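Local coordinates for protein KLLA0E08119p (Kluyveromyces lactis, PDB 3VA7) that probably carboxylates urea with bicarbonate and ATP by way of a covalently attached biotin, forming the urea carboxylase part of a larger urea-degrading enzyme, at residues Asn233-Val237 / Lys462-Lys466; Gly253-Cys257 / Glu269-Leu275; Ser925-Pro931 / Phe1073-Tyr1079; Met932-Lys938 / Val1081-Glu1087. All blocks are in the same frame, centred on the assembly; numbering follows the deposited sequence.

In the fold
Contacts 1 and 2 belong to the biotin carboxylation region near the N terminus, contacts 3 and 4 to the carboxyltransferase region; the nearest atoms of contacts 2 and 4 are about 42 Å apart. Contact 1 closes the longest loop, bringing 462-466, after helix 456-460, back to residues 233-237, leading into strand 235-244. Contact 2 falls wholly within that span: it joins the hairpin strands 249-261 and 264-270, and Arg235 and His236 of contact 1 reach its residues directly. Further along, contacts 3 and 4 cross, their segments alternating in sequence. Strand 922-934 runs from one into the other, beside strand 1075-1081 and then the start of helix 1083-1094, so together they extend one parallel pairing into a strand-helix junction.

Contact 1 of 4, residues Asn233-Val237 / Lys462-Lys466; sequences NARHV and KVATK
Asn233 brings its backbone O to within 4.2 Å of Ala464 CB at the outer end of the contact, a loose approach between a carbonyl and a methyl group. The next residue carries the polar link. Ala234 O accepts two hydrogen bonds from the one residue Thr465: the backbone N stands 2.8 Å from it, almost in line with the carbonyl, while OG1 of the same Thr465, 3.1 Å from Ala234 O, arrives above the carbonyl plane by 47°. The two donors therefore use different directions of approach to one oxygen. The threonine hydroxyl can do this because it lies beside its own backbone N (chi1 -59°), on the same flank as the amide that binds the oxygen.

At Arg235 the aliphatic part does the touching: CG packs 3.4 Å from Val463 O, and CD follows at 3.8 Å from that oxygen. The chain bends at its third torsion, which puts NE obliquely beside Val463 CG2 and sends the guanidinium on to Pro273 O and the carboxylate of Asp256. His236 contributes CB, 3.8 Å from Thr465 OG1, whereas its imidazole turns from the contact and bonds Glu238 through NE2.

The touching backbones run 81° apart, and the closest CA pair, Arg235 and Ala464, is separated by 4.8 Å; this is a crossing, with no strand pairing. The carbonyl just ahead of Arg235 thus meets the loop that follows helix 456-460, consistent with the biotin carboxylase fold, in which the ATP-grasp sheet packs against the C-terminal part of the domain.

Contact 2 of 4, residues Gly253-Cys257 / Glu269-Leu275; sequences GERDC and ETPAPNL
Asp256 and Glu269 form an antiparallel hydrogen-bonded pair in the beta hairpin of strands 249-261 and 264-270, part of the ATP-grasp region of the biotin carboxylase. Two backbone bonds define it: Asp256 N to Glu269 O at 2.9 Å and Glu269 N to Asp256 O at 3.1 Å, both nearly straight. The CA of Arg255 adds a weaker CH...O approach to Glu269 O.

Beyond this pair the second strand leaves ladder pairing, and side chains take over the polar links. Thr270 OG1 donates to Glu254 O, though the modelled separation is too short to be trusted. After the cis peptide between Thr270 and Pro271, Ala272 N donates to Glu254 OE2 at 3.0 Å, reaching that oxygen from 39° out of the carboxylate plane. Glu254 gets there by a bend at chi2 (-71°), which folds its end across to the turn; Arg280 forms a salt bridge with the same OE2, so this buried carboxylate has a countercharge.

A water joins the two carboxylates of the paired residues, donating to Asp256 OD1 and Glu269 OE1. Their acidic oxygens lie 4.8 Å apart (Asp256 OD1 to Glu269 OE1). Each acid has its own basic partner, Arg235 at Asp256 OD2 and Arg423 at Glu269 OE1, which probably eases the like charges; Ser258 OG also bonds Asp256 OD1.

Packing is carried by small groups. Ala272 CB sits 3.8 Å from Glu254 CG and 4.1 Å from Asp256 CB. Pro273 crosses Asp256 at about a right angle, its CD 3.8 Å from Asp256 OD2.

Contact 3 of 4, residues Ser925-Pro931 / Phe1073-Tyr1079; sequences SKIFKLP and FDQVEFY
A parallel strand pair of the carboxyltransferase region forms between strand segments 925-931 and 1075-1079, whose axes approach to 4.7 Å and run 19° apart; the bridged pairs run from Ile927-Gln1075 to Pro931-Tyr1079. The backbone ladder alternates donor and acceptor: Gln1075 N to Lys926 O, Phe928 N to Gln1075 O, Glu1077 N to Phe928 O, Leu930 N to Glu1077 O, and Tyr1079 N to Leu930 O. Before the ladder, Asp1074 OD1 accepts from Lys926 N at 2.7 Å, out of its carboxylate plane by 48°, and a water spans Asp1074 OD2 and Lys926 NZ; Thr1071 N also bonds OD2. Ser925 OG donates to Phe1073 O.

One face carries Phe928, Leu930, Val1076 and Phe1078. Leu930 CD1 meets Val1076 CG1 at 4.1 Å, and Leu930 O lies in the plane of the Phe1078 ring at its edge, 3.4 Å from CD2. On the face of Lys929, Glu1077, Pro931 and Tyr1079, the tyrosine takes chi1 69°, its CG between backbone N and carbonyl carbon. This lays the ring over Pro931, whose CA stands 3.6 Å above the ring centre, while Lys929 O meets the ring edge in plane.

Strand 1101-1108 borders 922-934, with Val1102 against Phe928, and strand 984-989 pairs with 1075-1081; strand 1031-1034 covers the Leu930 and Phe1078 face through Ile1034.

Contact 4 of 4, residues Met932-Lys938 / Val1081-Glu1087; sequences MAFEDSK and VTEEELE
The Glu1083 carboxylate, from the start of helix 1083-1094, bonds Ser937 twice at the N-terminal end of helix 937-949 in the carboxyltransferase region, where Asp936 is the N-cap and its OD2 accepts from Lys938 N. Ser937 N reaches Glu1083 OE1 at 2.7 Å, on the syn side but 31° out of the carboxylate plane; Ser937 OG donates to the syn lone pair of Glu1083 OE2, also at 2.7 Å. The extended glutamate, CG anti to the backbone N (chi1 177°), carries both oxygens there.

Lys938 NZ forms a salt bridge with Glu1087 OE1 at 3.3 Å, its hydrogen bond a weak one, the two side chains crossing at a slant. Arg1049 forms salt bridges with both Asp936 OD2 and Glu1087 OE1, which probably offsets the gathered acids.

At the strand end, Val1081 N donates to Met932 O at 3.2 Å, from 57° above the carbonyl plane; Tyr980 OH is bonded to the same oxygen. Beside it Ala933 CA approaches Val1081 O in a CH...O contact of 3.3 Å. In the packing, Val1081 CG2 lies against the Met932 carbonyl carbon, and the methyl CB of Ala933 is 3.8 Å from Leu1086 CD2.

Contact 1 of 4, residues Asn233-Val237 / Lys462-Lys466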
# COMPACT_ATOMS: atom_id res chain seq x y z
N ASN A 233 -38.74 10.99 -26.72
CA ASN A 233 -37.50 11.10 -25.92
C ASN A 233 -37.72 11.32 -24.41
O ASN A 233 -37.78 12.45 -23.91
CB ASN A 233 -36.51 12.11 -26.52
CG ASN A 233 -35.43 11.43 -27.38
OD1 ASN A 233 -34.21 11.63 -27.17
ND2 ASN A 233 -35.87 10.58 -28.32
N ALA A 234 -37.81 10.20 -23.72
CA ALA A 234 -38.54 10.07 -22.47
C ALA A 234 -37.76 10.45 -21.21
O ALA A 234 -36.64 10.00 -21.01
CB ALA A 234 -39.11 8.60 -22.34
N ARG A 235 -38.41 11.24 -20.35
CA ARG A 235 -37.89 11.55 -19.01
C ARG A 235 -38.46 10.61 -17.93
O ARG A 235 -39.39 9.83 -18.18
CB ARG A 235 -38.10 13.02 -18.69
CG ARG A 235 -37.14 13.88 -19.49
CD ARG A 235 -37.47 15.33 -19.37
NE ARG A 235 -37.46 15.77 -17.97
CZ ARG A 235 -37.89 16.96 -17.55
NH1 ARG A 235 -38.36 17.85 -18.42
NH2 ARG A 235 -37.85 17.28 -16.26
N HIS A 236 -37.86 10.65 -16.74
CA HIS A 236 -38.31 9.82 -15.60
C HIS A 236 -38.59 10.77 -14.43
O HIS A 236 -37.65 11.27 -13.79
CB HIS A 236 -37.22 8.81 -15.29
CG HIS A 236 -37.49 7.93 -14.11
ND1 HIS A 236 -37.51 6.55 -14.21
CD2 HIS A 236 -37.65 8.22 -12.79
CE1 HIS A 236 -37.71 6.03 -13.01
NE2 HIS A 236 -37.80 7.02 -12.13
N VAL A 237 -39.86 11.08 -14.19
CA VAL A 237 -40.20 11.99 -13.12
C VAL A 237 -40.94 11.16 -12.12
O VAL A 237 -41.88 10.46 -12.48
CB VAL A 237 -41.05 13.15 -13.58
CG1 VAL A 237 -41.27 14.10 -12.44
CG2 VAL A 237 -40.37 13.89 -14.74
N LYS A 462 -30.96 19.18 -21.25
CA LYS A 462 -31.37 18.26 -22.31
C LYS A 462 -31.15 16.80 -21.89
O LYS A 462 -30.46 16.04 -22.55
CB LYS A 462 -30.75 18.60 -23.69
CG LYS A 462 -30.47 20.11 -23.92
CD LYS A 462 -31.24 20.67 -25.16
CE LYS A 462 -31.00 19.87 -26.50
NZ LYS A 462 -30.21 20.61 -27.55
N VAL A 463 -31.78 16.43 -20.78
CA VAL A 463 -31.70 15.11 -20.13
C VAL A 463 -32.83 14.16 -20.55
O VAL A 463 -33.99 14.56 -20.61
CB VAL A 463 -31.78 15.23 -18.54
CG1 VAL A 463 -30.64 16.04 -17.98
CG2 VAL A 463 -33.13 15.84 -18.07
N ALA A 464 -32.51 12.91 -20.81
CA ALA A 464 -33.54 11.92 -21.09
C ALA A 464 -33.04 10.55 -20.68
O ALA A 464 -31.85 10.33 -20.63
CB ALA A 464 -33.88 11.94 -22.54
N THR A 465 -33.96 9.64 -20.39
CA THR A 465 -33.64 8.27 -19.99
C THR A 465 -32.63 7.61 -20.95
O THR A 465 -32.06 6.53 -20.68
CB THR A 465 -34.96 7.44 -19.78
OG1 THR A 465 -35.77 8.07 -18.77
CG2 THR A 465 -34.67 6.00 -19.33
N LYS A 466 -32.36 8.30 -22.06
CA LYS A 466 -31.58 7.73 -23.14
C LYS A 466 -30.14 8.29 -23.23
O LYS A 466 -29.22 7.58 -23.68
CB LYS A 466 -32.35 7.95 -24.46
CG LYS A 466 -32.04 6.95 -25.57
CD LYS A 466 -32.07 5.48 -25.07
CE LYS A 466 -30.95 4.64 -25.78
NZ LYS A 466 -30.96 3.19 -25.45

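Contact 2 of 4, residues Gly253-Cys257 / Glu269-Leu275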
# COMPACT_ATOMS: atom_id res chain seq x y z
N GLY A 253 -42.87 15.66 -3.05
CA GLY A 253 -42.20 16.36 -4.13
C GLY A 253 -41.89 15.41 -5.28
O GLY A 253 -42.20 14.20 -5.23
N GLU A 254 -41.28 15.94 -6.34
CA GLU A 254 -40.91 15.12 -7.48
C GLU A 254 -39.43 15.21 -7.77
O GLU A 254 -38.77 16.22 -7.46
CB GLU A 254 -41.70 15.50 -8.75
CG GLU A 254 -41.08 16.62 -9.58
CD GLU A 254 -41.18 17.97 -8.89
OE1 GLU A 254 -41.77 18.07 -7.78
OE2 GLU A 254 -40.67 18.95 -9.49
N ARG A 255 -38.92 14.15 -8.36
CA ARG A 255 -37.52 14.06 -8.65
C ARG A 255 -37.46 13.62 -10.08
O ARG A 255 -38.30 12.84 -10.52
CB ARG A 255 -36.83 13.02 -7.76
CG ARG A 255 -36.97 13.32 -6.29
CD ARG A 255 -36.29 12.30 -5.39
NE ARG A 255 -36.93 10.98 -5.36
CZ ARG A 255 -37.55 10.46 -4.30
NH1 ARG A 255 -37.62 11.13 -3.14
NH2 ARG A 255 -38.09 9.25 -4.40
N ASP A 256 -36.47 14.14 -10.79
CA ASP A 256 -36.12 13.67 -12.10
C ASP A 256 -34.92 12.70 -12.01
O ASP A 256 -33.89 13.01 -11.42
CB ASP A 256 -35.79 14.88 -12.92
CG ASP A 256 -35.55 14.56 -14.33
OD1 ASP A 256 -34.61 13.78 -14.67
OD2 ASP A 256 -36.31 15.13 -15.13
N CYS A 257 -35.06 11.53 -12.63
CA CYS A 257 -34.10 10.46 -12.54
C CYS A 257 -33.80 9.96 -13.92
O CYS A 257 -33.48 8.78 -14.14
CB CYS A 257 -34.66 9.34 -11.65
SG CYS A 257 -35.02 9.86 -9.91
N GLU A 269 -32.10 14.73 -9.53
CA GLU A 269 -32.33 16.12 -9.15
C GLU A 269 -33.81 16.47 -8.80
O GLU A 269 -34.76 15.80 -9.22
CB GLU A 269 -31.86 17.06 -10.27
CG GLU A 269 -32.77 17.08 -11.51
CD GLU A 269 -32.28 18.10 -12.54
OE1 GLU A 269 -32.03 17.72 -13.75
OE2 GLU A 269 -32.13 19.28 -12.11
N THR A 270 -33.96 17.57 -8.07
CA THR A 270 -35.23 18.08 -7.66
C THR A 270 -35.07 19.60 -7.52
O THR A 270 -33.99 20.09 -7.13
CB THR A 270 -35.74 17.39 -6.34
OG1 THR A 270 -37.15 17.51 -6.22
CG2 THR A 270 -35.12 17.97 -5.08
N PRO A 271 -36.11 20.36 -7.90
CA PRO A 271 -37.35 19.95 -8.61
C PRO A 271 -37.02 19.44 -9.97
O PRO A 271 -35.93 19.68 -10.45
CB PRO A 271 -38.14 21.26 -8.76
CG PRO A 271 -37.66 22.16 -7.65
CD PRO A 271 -36.18 21.76 -7.41
N ALA A 272 -37.93 18.74 -10.61
CA ALA A 272 -37.74 18.39 -12.00
C ALA A 272 -37.56 19.69 -12.84
O ALA A 272 -38.29 20.67 -12.67
CB ALA A 272 -38.89 17.59 -12.49
N PRO A 273 -36.55 19.70 -13.74
CA PRO A 273 -36.46 20.86 -14.61
C PRO A 273 -37.55 20.81 -15.70
O PRO A 273 -38.02 19.72 -16.03
CB PRO A 273 -35.09 20.66 -15.25
CG PRO A 273 -34.97 19.15 -15.38
CD PRO A 273 -35.55 18.67 -14.07
N ASN A 274 -37.94 21.97 -16.23
CA ASN A 274 -38.83 22.09 -17.42
C ASN A 274 -40.11 21.32 -17.28
O ASN A 274 -40.46 20.49 -18.14
CB ASN A 274 -38.14 21.65 -18.71
CG ASN A 274 -36.92 22.50 -19.06
OD1 ASN A 274 -36.92 23.75 -18.93
ND2 ASN A 274 -35.84 21.83 -19.48
N LEU A 275 -40.77 21.56 -16.15
CA LEU A 275 -42.04 20.95 -15.86
C LEU A 275 -42.94 22.02 -15.29
O LEU A 275 -42.61 22.64 -14.28
CB LEU A 275 -41.88 19.80 -14.88
CG LEU A 275 -43.13 19.15 -14.30
CD1 LEU A 275 -43.69 18.12 -15.25
CD2 LEU A 275 -42.74 18.49 -12.99
O HOH W 1 -32.08 15.24 -14.57

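Contact 3 of 4, residues Ser925-Pro931 / Phe1073-Tyr1079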
# COMPACT_ATOMS: atom_id res chain seq x y z
N SER A 925 8.97 6.22 27.55
CA SER A 925 9.01 4.89 26.94
C SER A 925 7.62 4.28 26.84
O SER A 925 6.99 4.04 27.88
CB SER A 925 9.90 3.99 27.78
OG SER A 925 10.03 2.73 27.18
N LYS A 926 7.16 4.04 25.62
CA LYS A 926 5.90 3.27 25.40
C LYS A 926 6.11 1.74 25.49
O LYS A 926 7.04 1.19 24.91
CB LYS A 926 5.19 3.63 24.07
CG LYS A 926 4.71 5.08 23.98
CD LYS A 926 3.81 5.36 22.77
CE LYS A 926 3.88 6.86 22.35
NZ LYS A 926 5.09 7.20 21.43
N ILE A 927 5.24 1.08 26.27
CA ILE A 927 5.29 -0.39 26.52
C ILE A 927 4.21 -1.07 25.73
O ILE A 927 3.02 -0.86 25.97
CB ILE A 927 5.06 -0.76 28.05
CG1 ILE A 927 6.05 -0.01 28.94
CG2 ILE A 927 5.19 -2.25 28.28
CD1 ILE A 927 5.54 0.11 30.34
N PHE A 928 4.64 -1.87 24.77
CA PHE A 928 3.76 -2.61 23.89
C PHE A 928 3.70 -4.07 24.36
O PHE A 928 4.75 -4.72 24.51
CB PHE A 928 4.30 -2.56 22.44
CG PHE A 928 4.04 -1.23 21.73
CD1 PHE A 928 4.80 -0.11 22.02
CD2 PHE A 928 3.02 -1.12 20.78
CE1 PHE A 928 4.56 1.15 21.37
CE2 PHE A 928 2.77 0.14 20.14
CZ PHE A 928 3.57 1.27 20.43
N LYS A 929 2.48 -4.58 24.55
CA LYS A 929 2.29 -6.01 24.76
C LYS A 929 1.63 -6.66 23.55
O LYS A 929 0.44 -6.38 23.21
CB LYS A 929 1.45 -6.24 26.03
CG LYS A 929 2.35 -6.24 27.26
CD LYS A 929 1.62 -5.88 28.50
CE LYS A 929 2.63 -5.80 29.65
NZ LYS A 929 1.90 -5.36 30.88
N LEU A 930 2.40 -7.52 22.88
CA LEU A 930 2.01 -7.97 21.56
C LEU A 930 1.85 -9.49 21.48
O LEU A 930 2.75 -10.23 21.93
CB LEU A 930 3.10 -7.50 20.56
CG LEU A 930 3.32 -5.98 20.33
CD1 LEU A 930 4.28 -5.78 19.21
CD2 LEU A 930 1.99 -5.30 19.97
N PRO A 931 0.75 -9.97 20.88
CA PRO A 931 0.51 -11.41 20.79
C PRO A 931 1.50 -12.06 19.86
O PRO A 931 1.75 -11.54 18.79
CB PRO A 931 -0.88 -11.51 20.16
CG PRO A 931 -1.04 -10.23 19.43
CD PRO A 931 -0.28 -9.21 20.15
N PHE A 1073 13.79 3.32 22.57
CA PHE A 1073 13.51 3.34 24.04
C PHE A 1073 12.16 2.77 24.47
O PHE A 1073 11.99 2.53 25.64
CB PHE A 1073 13.72 4.72 24.66
CG PHE A 1073 15.09 5.26 24.49
CD1 PHE A 1073 15.30 6.44 23.78
CD2 PHE A 1073 16.18 4.57 24.99
CE1 PHE A 1073 16.59 6.91 23.62
CE2 PHE A 1073 17.49 5.05 24.81
CZ PHE A 1073 17.69 6.19 24.13
N ASP A 1074 11.22 2.59 23.54
CA ASP A 1074 10.05 1.76 23.79
C ASP A 1074 10.39 0.31 24.15
O ASP A 1074 11.51 -0.22 23.88
CB ASP A 1074 9.14 1.69 22.56
CG ASP A 1074 8.34 2.99 22.33
OD1 ASP A 1074 8.39 3.89 23.21
OD2 ASP A 1074 7.66 3.09 21.26
N GLN A 1075 9.39 -0.34 24.71
CA GLN A 1075 9.51 -1.73 25.13
C GLN A 1075 8.44 -2.60 24.52
O GLN A 1075 7.22 -2.27 24.50
CB GLN A 1075 9.42 -1.84 26.65
CG GLN A 1075 10.72 -1.54 27.35
CD GLN A 1075 10.54 -1.16 28.80
OE1 GLN A 1075 10.07 -1.96 29.63
NE2 GLN A 1075 10.93 0.07 29.12
N VAL A 1076 8.89 -3.74 24.02
CA VAL A 1076 7.98 -4.73 23.46
C VAL A 1076 8.06 -5.91 24.33
O VAL A 1076 9.16 -6.40 24.62
CB VAL A 1076 8.39 -5.12 22.01
CG1 VAL A 1076 7.59 -6.37 21.51
CG2 VAL A 1076 8.15 -3.92 21.08
N GLU A 1077 6.89 -6.37 24.76
CA GLU A 1077 6.76 -7.68 25.50
C GLU A 1077 5.89 -8.66 24.71
O GLU A 1077 4.89 -8.26 24.12
CB GLU A 1077 6.20 -7.52 26.91
CG GLU A 1077 7.17 -6.88 27.91
CD GLU A 1077 6.63 -6.86 29.37
OE1 GLU A 1077 6.62 -5.79 30.02
OE2 GLU A 1077 6.20 -7.95 29.87
N PHE A 1078 6.27 -9.92 24.67
CA PHE A 1078 5.40 -10.88 23.99
C PHE A 1078 4.47 -11.70 24.93
O PHE A 1078 4.86 -12.05 26.05
CB PHE A 1078 6.24 -11.80 23.14
CG PHE A 1078 6.84 -11.14 21.95
CD1 PHE A 1078 8.20 -11.24 21.71
CD2 PHE A 1078 6.02 -10.45 21.05
CE1 PHE A 1078 8.77 -10.61 20.60
CE2 PHE A 1078 6.55 -9.85 19.94
CZ PHE A 1078 7.94 -9.91 19.69
N TYR A 1079 3.25 -11.97 24.47
CA TYR A 1079 2.37 -12.93 25.15
C TYR A 1079 1.90 -14.03 24.19
O TYR A 1079 1.67 -13.79 22.99
CB TYR A 1079 1.20 -12.25 25.91
CG TYR A 1079 0.12 -11.60 25.05
CD1 TYR A 1079 -0.96 -12.34 24.55
CD2 TYR A 1079 0.20 -10.22 24.72
CE1 TYR A 1079 -1.90 -11.77 23.76
CE2 TYR A 1079 -0.75 -9.61 23.93
CZ TYR A 1079 -1.80 -10.38 23.46
OH TYR A 1079 -2.75 -9.78 22.68
O HOH W 2 6.08 4.76 19.97

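Contact 4 of 4, residues Met932-Lys938 / Val1081-Glu1087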
# COMPACT_ATOMS: atom_id res chain seq x y z
N MET A 932 2.04 -13.21 20.22
CA MET A 932 2.92 -13.93 19.28
C MET A 932 2.65 -15.45 19.28
O MET A 932 2.61 -16.13 20.34
CB MET A 932 4.39 -13.60 19.60
CG MET A 932 5.39 -14.24 18.68
SD MET A 932 6.81 -14.89 19.64
CE MET A 932 6.23 -16.52 19.85
N ALA A 933 2.45 -15.96 18.08
CA ALA A 933 2.49 -17.41 17.84
C ALA A 933 3.93 -17.99 17.74
O ALA A 933 4.70 -17.66 16.84
CB ALA A 933 1.66 -17.75 16.65
N PHE A 934 4.30 -18.85 18.69
CA PHE A 934 5.55 -19.62 18.58
C PHE A 934 5.65 -20.61 17.38
O PHE A 934 4.89 -21.56 17.27
CB PHE A 934 5.83 -20.31 19.90
CG PHE A 934 7.25 -20.79 20.04
CD1 PHE A 934 8.31 -19.86 20.15
CD2 PHE A 934 7.55 -22.15 20.02
CE1 PHE A 934 9.65 -20.28 20.28
CE2 PHE A 934 8.88 -22.58 20.14
CZ PHE A 934 9.93 -21.64 20.25
N GLU A 935 6.58 -20.35 16.47
CA GLU A 935 6.92 -21.33 15.41
C GLU A 935 5.70 -21.78 14.65
O GLU A 935 5.48 -22.97 14.51
CB GLU A 935 7.65 -22.57 15.95
CG GLU A 935 9.08 -22.35 16.07
CD GLU A 935 9.91 -23.59 16.32
OE1 GLU A 935 10.99 -23.68 15.76
OE2 GLU A 935 9.51 -24.47 17.09
N ASP A 936 4.92 -20.84 14.17
CA ASP A 936 3.71 -21.13 13.43
C ASP A 936 4.07 -21.54 12.03
O ASP A 936 5.23 -21.50 11.66
CB ASP A 936 2.88 -19.86 13.35
CG ASP A 936 3.64 -18.74 12.70
OD1 ASP A 936 4.62 -18.25 13.34
OD2 ASP A 936 3.31 -18.36 11.55
N SER A 937 3.08 -21.84 11.21
CA SER A 937 3.36 -22.37 9.92
C SER A 937 4.05 -21.37 8.99
O SER A 937 4.85 -21.75 8.14
CB SER A 937 2.07 -22.92 9.30
OG SER A 937 1.17 -21.89 8.88
N LYS A 938 3.74 -20.08 9.10
CA LYS A 938 4.28 -19.16 8.11
C LYS A 938 5.76 -18.85 8.37
O LYS A 938 6.55 -18.71 7.42
CB LYS A 938 3.41 -17.94 7.97
CG LYS A 938 2.16 -18.28 7.24
CD LYS A 938 1.10 -17.21 7.30
CE LYS A 938 -0.00 -17.51 6.36
NZ LYS A 938 -1.08 -16.49 6.54
N VAL A 1081 -0.12 -16.65 22.01
CA VAL A 1081 -1.34 -17.06 21.34
C VAL A 1081 -1.05 -18.20 20.35
O VAL A 1081 0.11 -18.42 19.88
CB VAL A 1081 -2.06 -15.97 20.50
CG1 VAL A 1081 -2.65 -14.93 21.37
CG2 VAL A 1081 -1.16 -15.38 19.35
N THR A 1082 -2.13 -18.89 20.03
CA THR A 1082 -2.16 -19.96 19.06
C THR A 1082 -2.05 -19.38 17.65
O THR A 1082 -2.43 -18.25 17.45
CB THR A 1082 -3.52 -20.66 19.28
OG1 THR A 1082 -3.32 -21.73 20.20
CG2 THR A 1082 -4.16 -21.16 17.99
N GLU A 1083 -1.55 -20.15 16.68
CA GLU A 1083 -1.59 -19.69 15.29
C GLU A 1083 -2.96 -19.18 14.84
O GLU A 1083 -3.08 -18.05 14.31
CB GLU A 1083 -1.02 -20.69 14.30
CG GLU A 1083 -1.16 -20.18 12.89
CD GLU A 1083 -0.28 -20.85 11.87
OE1 GLU A 1083 0.60 -21.62 12.26
OE2 GLU A 1083 -0.46 -20.62 10.66
N GLU A 1084 -4.01 -19.96 15.05
CA GLU A 1084 -5.36 -19.56 14.63
C GLU A 1084 -5.86 -18.31 15.43
O GLU A 1084 -6.52 -17.45 14.87
CB GLU A 1084 -6.35 -20.75 14.72
CG GLU A 1084 -7.51 -20.78 13.66
CD GLU A 1084 -7.06 -20.93 12.18
OE1 GLU A 1084 -7.41 -20.08 11.32
OE2 GLU A 1084 -6.32 -21.90 11.88
N GLU A 1085 -5.54 -18.20 16.70
CA GLU A 1085 -5.90 -17.02 17.45
C GLU A 1085 -5.19 -15.78 16.90
O GLU A 1085 -5.73 -14.65 17.00
CB GLU A 1085 -5.54 -17.17 18.92
CG GLU A 1085 -6.37 -18.15 19.71
CD GLU A 1085 -5.89 -18.39 21.16
OE1 GLU A 1085 -4.75 -18.07 21.57
OE2 GLU A 1085 -6.67 -18.96 21.92
N LEU A 1086 -3.97 -15.98 16.37
CA LEU A 1086 -3.16 -14.93 15.77
C LEU A 1086 -3.70 -14.52 14.43
O LEU A 1086 -3.61 -13.39 14.07
CB LEU A 1086 -1.69 -15.36 15.59
CG LEU A 1086 -0.81 -14.35 14.85
CD1 LEU A 1086 -0.59 -13.15 15.73
CD2 LEU A 1086 0.51 -14.91 14.47
N GLU A 1087 -4.23 -15.43 13.65
CA GLU A 1087 -4.82 -15.01 12.42
C GLU A 1087 -6.11 -14.19 12.67
O GLU A 1087 -6.49 -13.39 11.84
CB GLU A 1087 -5.07 -16.21 11.48
CG GLU A 1087 -3.82 -16.94 11.09
CD GLU A 1087 -2.92 -16.25 10.04
OE1 GLU A 1087 -1.78 -16.78 9.80
OE2 GLU A 1087 -3.34 -15.20 9.46